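Local coordinates for alternansucrase (Leuconostoc mesenteroides, PDB 6HVG), which belongs to glycoside hydrolase family 70, large multidomain proteins built around a TIM-barrel-like catalytic domain and carrying repeats of the choline-binding type, at residues G533-Q538 against A1172-E1177. Sequence-based numbering, arbitrary orientation.
Sequences GFLAYQ and ATRVDE
Strands 534-537 and 1166-1175 run antiparallel, Phe534 pairing with Val1175 and Ala536 with Thr1173 as hydrogen-bonded pairs; the axes of 534-537 and 1172-1175 make 140° between their N-to-C directions. They are adjacent strands of a six-stranded antiparallel sheet within the family 70 region, brought together from far apart in the chain; strand 1248-1252 flanks 534-537 on its other edge. Val1175 N donates almost straight to Phe534 O (2.8 Å, 178° at the hydrogen), and Ala536 N donates to Thr1173 O. On the face shared by Phe534, Ala536, Thr1173 and Val1175, valine CG1 meets Ala536 CB at 3.7 Å, while CG2 lies against the backbone, 3.4 Å from Phe534 O, and also touches Phe534 CB. Beyond them, the Phe534 ring packs obliquely against Glu1177 CA and also meets the ring of Phe576. On the opposite face of the sheet, Leu535 CD2 lies 3.8 Å from Arg1174 CA. The bend at chi2 (78°) carries Arg1174 CD to 3.5 Å from Phe534 O, and one guanidinium face covers Gly533 CA; Glu520 O, Asp521 O and Gln528 OE1 hold its nitrogens. Ala536 O accepts from Thr1173 N and, on the opposite face of its carbonyl plane, from Gln538 NE2 at 2.9 Å.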
loop_
_atom_site.group_PDB
_atom_site.type_symbol
_atom_site.label_atom_id
_atom_site.label_comp_id
_atom_site.label_asym_id
_atom_site.label_seq_id
_atom_site.Cartn_x
_atom_site.Cartn_y
_atom_site.Cartn_z
ATOM N N GLY A 533 -7.640 4.322 -0.975
ATOM C CA GLY A 533 -8.302 5.062 0.113
ATOM C C GLY A 533 -9.601 4.434 0.582
ATOM O O GLY A 533 -10.195 3.639 -0.122
ATOM N N PHE A 534 -10.052 4.811 1.770
ATOM C CA PHE A 534 -11.223 4.193 2.373
ATOM C C PHE A 534 -12.321 5.173 2.739
ATOM O O PHE A 534 -12.045 6.336 3.068
ATOM C CB PHE A 534 -10.838 3.490 3.665
ATOM C CG PHE A 534 -9.727 2.516 3.518
ATOM C CD1 PHE A 534 -9.920 1.308 2.871
ATOM C CD2 PHE A 534 -8.496 2.796 4.039
ATOM C CE1 PHE A 534 -8.892 0.409 2.728
ATOM C CE2 PHE A 534 -7.467 1.890 3.917
ATOM C CZ PHE A 534 -7.671 0.693 3.268
ATOM N N LEU A 535 -13.547 4.641 2.758
ATOM C CA LEU A 535 -14.732 5.326 3.226
ATOM C C LEU A 535 -15.313 4.574 4.414
ATOM O O LEU A 535 -15.514 3.377 4.335
ATOM C CB LEU A 535 -15.788 5.343 2.141
ATOM C CG LEU A 535 -15.441 6.106 0.867
ATOM C CD1 LEU A 535 -16.566 5.960 -0.151
ATOM C CD2 LEU A 535 -15.193 7.556 1.196
ATOM N N ALA A 536 -15.565 5.271 5.522
ATOM C CA ALA A 536 -16.219 4.650 6.662
ATOM C C ALA A 536 -17.715 4.959 6.602
ATOM O O ALA A 536 -18.102 6.112 6.480
ATOM C CB ALA A 536 -15.631 5.158 7.955
ATOM N N TYR A 537 -18.550 3.931 6.696
ATOM C CA TYR A 537 -19.980 4.117 6.699
ATOM C C TYR A 537 -20.448 4.637 8.053
ATOM O O TYR A 537 -19.882 4.294 9.094
ATOM C CB TYR A 537 -20.722 2.818 6.383
ATOM C CG TYR A 537 -20.400 2.178 5.050
ATOM C CD1 TYR A 537 -19.893 2.896 4.000
ATOM C CD2 TYR A 537 -20.627 0.819 4.847
ATOM C CE1 TYR A 537 -19.571 2.279 2.789
ATOM C CE2 TYR A 537 -20.341 0.213 3.634
ATOM C CZ TYR A 537 -19.810 0.954 2.614
ATOM O OH TYR A 537 -19.508 0.361 1.434
ATOM N N GLN A 538 -21.517 5.444 8.032
ATOM C CA GLN A 538 -22.038 6.075 9.251
ATOM C C GLN A 538 -23.452 5.630 9.591
ATOM O O GLN A 538 -24.203 5.201 8.722
ATOM C CB GLN A 538 -21.987 7.586 9.108
ATOM C CG GLN A 538 -20.648 8.125 8.633
ATOM C CD GLN A 538 -19.514 7.877 9.608
ATOM O OE1 GLN A 538 -19.647 8.075 10.806
ATOM N NE2 GLN A 538 -18.389 7.422 9.087
ATOM N N ALA A 1172 -21.213 8.181 4.051
ATOM C CA ALA A 1172 -19.806 7.843 4.073
ATOM C C ALA A 1172 -18.906 9.020 4.358
ATOM O O ALA A 1172 -19.150 10.129 3.895
ATOM C CB ALA A 1172 -19.404 7.199 2.752
ATOM N N THR A 1173 -17.836 8.752 5.093
ATOM C CA THR A 1173 -16.785 9.718 5.363
ATOM C C THR A 1173 -15.456 9.155 4.886
ATOM O O THR A 1173 -15.188 7.972 5.065
ATOM C CB THR A 1173 -16.689 9.988 6.871
ATOM O OG1 THR A 1173 -17.944 10.468 7.356
ATOM C CG2 THR A 1173 -15.608 11.005 7.193
ATOM N N ARG A 1174 -14.623 9.996 4.272
ATOM C CA ARG A 1174 -13.294 9.589 3.789
ATOM C C ARG A 1174 -12.329 9.457 4.941
ATOM O O ARG A 1174 -12.146 10.386 5.708
ATOM C CB ARG A 1174 -12.766 10.590 2.788
ATOM C CG ARG A 1174 -11.399 10.290 2.214
ATOM C CD ARG A 1174 -11.472 9.214 1.138
ATOM N NE ARG A 1174 -10.192 9.073 0.476
ATOM C CZ ARG A 1174 -9.128 8.509 1.041
ATOM N NH1 ARG A 1174 -9.183 7.990 2.276
ATOM N NH2 ARG A 1174 -7.992 8.449 0.359
ATOM N N VAL A 1175 -11.738 8.268 5.067
ATOM C CA VAL A 1175 -10.933 7.916 6.242
ATOM C C VAL A 1175 -9.659 7.226 5.842
ATOM O O VAL A 1175 -9.550 6.694 4.728
ATOM C CB VAL A 1175 -11.663 6.944 7.172
ATOM C CG1 VAL A 1175 -12.815 7.625 7.870
ATOM C CG2 VAL A 1175 -12.160 5.733 6.399
ATOM N N ASP A 1176 -8.710 7.234 6.777
ATOM C CA ASP A 1176 -7.456 6.490 6.641
ATOM C C ASP A 1176 -7.630 5.088 7.209
ATOM O O ASP A 1176 -8.728 4.722 7.642
ATOM C CB ASP A 1176 -6.286 7.240 7.293
ATOM C CG ASP A 1176 -6.424 7.406 8.804
ATOM O OD1 ASP A 1176 -7.197 6.682 9.456
ATOM O OD2 ASP A 1176 -5.711 8.253 9.373
ATOM N N GLU A 1177 -6.577 4.284 7.176
ATOM C CA GLU A 1177 -6.701 2.879 7.581
ATOM C C GLU A 1177 -7.280 2.671 8.973
ATOM O O GLU A 1177 -7.949 1.666 9.210
ATOM C CB GLU A 1177 -5.355 2.188 7.486
ATOM C CG GLU A 1177 -4.340 2.672 8.513
ATOM C CD GLU A 1177 -2.948 2.225 8.160
ATOM O OE1 GLU A 1177 -2.439 2.650 7.106
ATOM O OE2 GLU A 1177 -2.396 1.435 8.920
#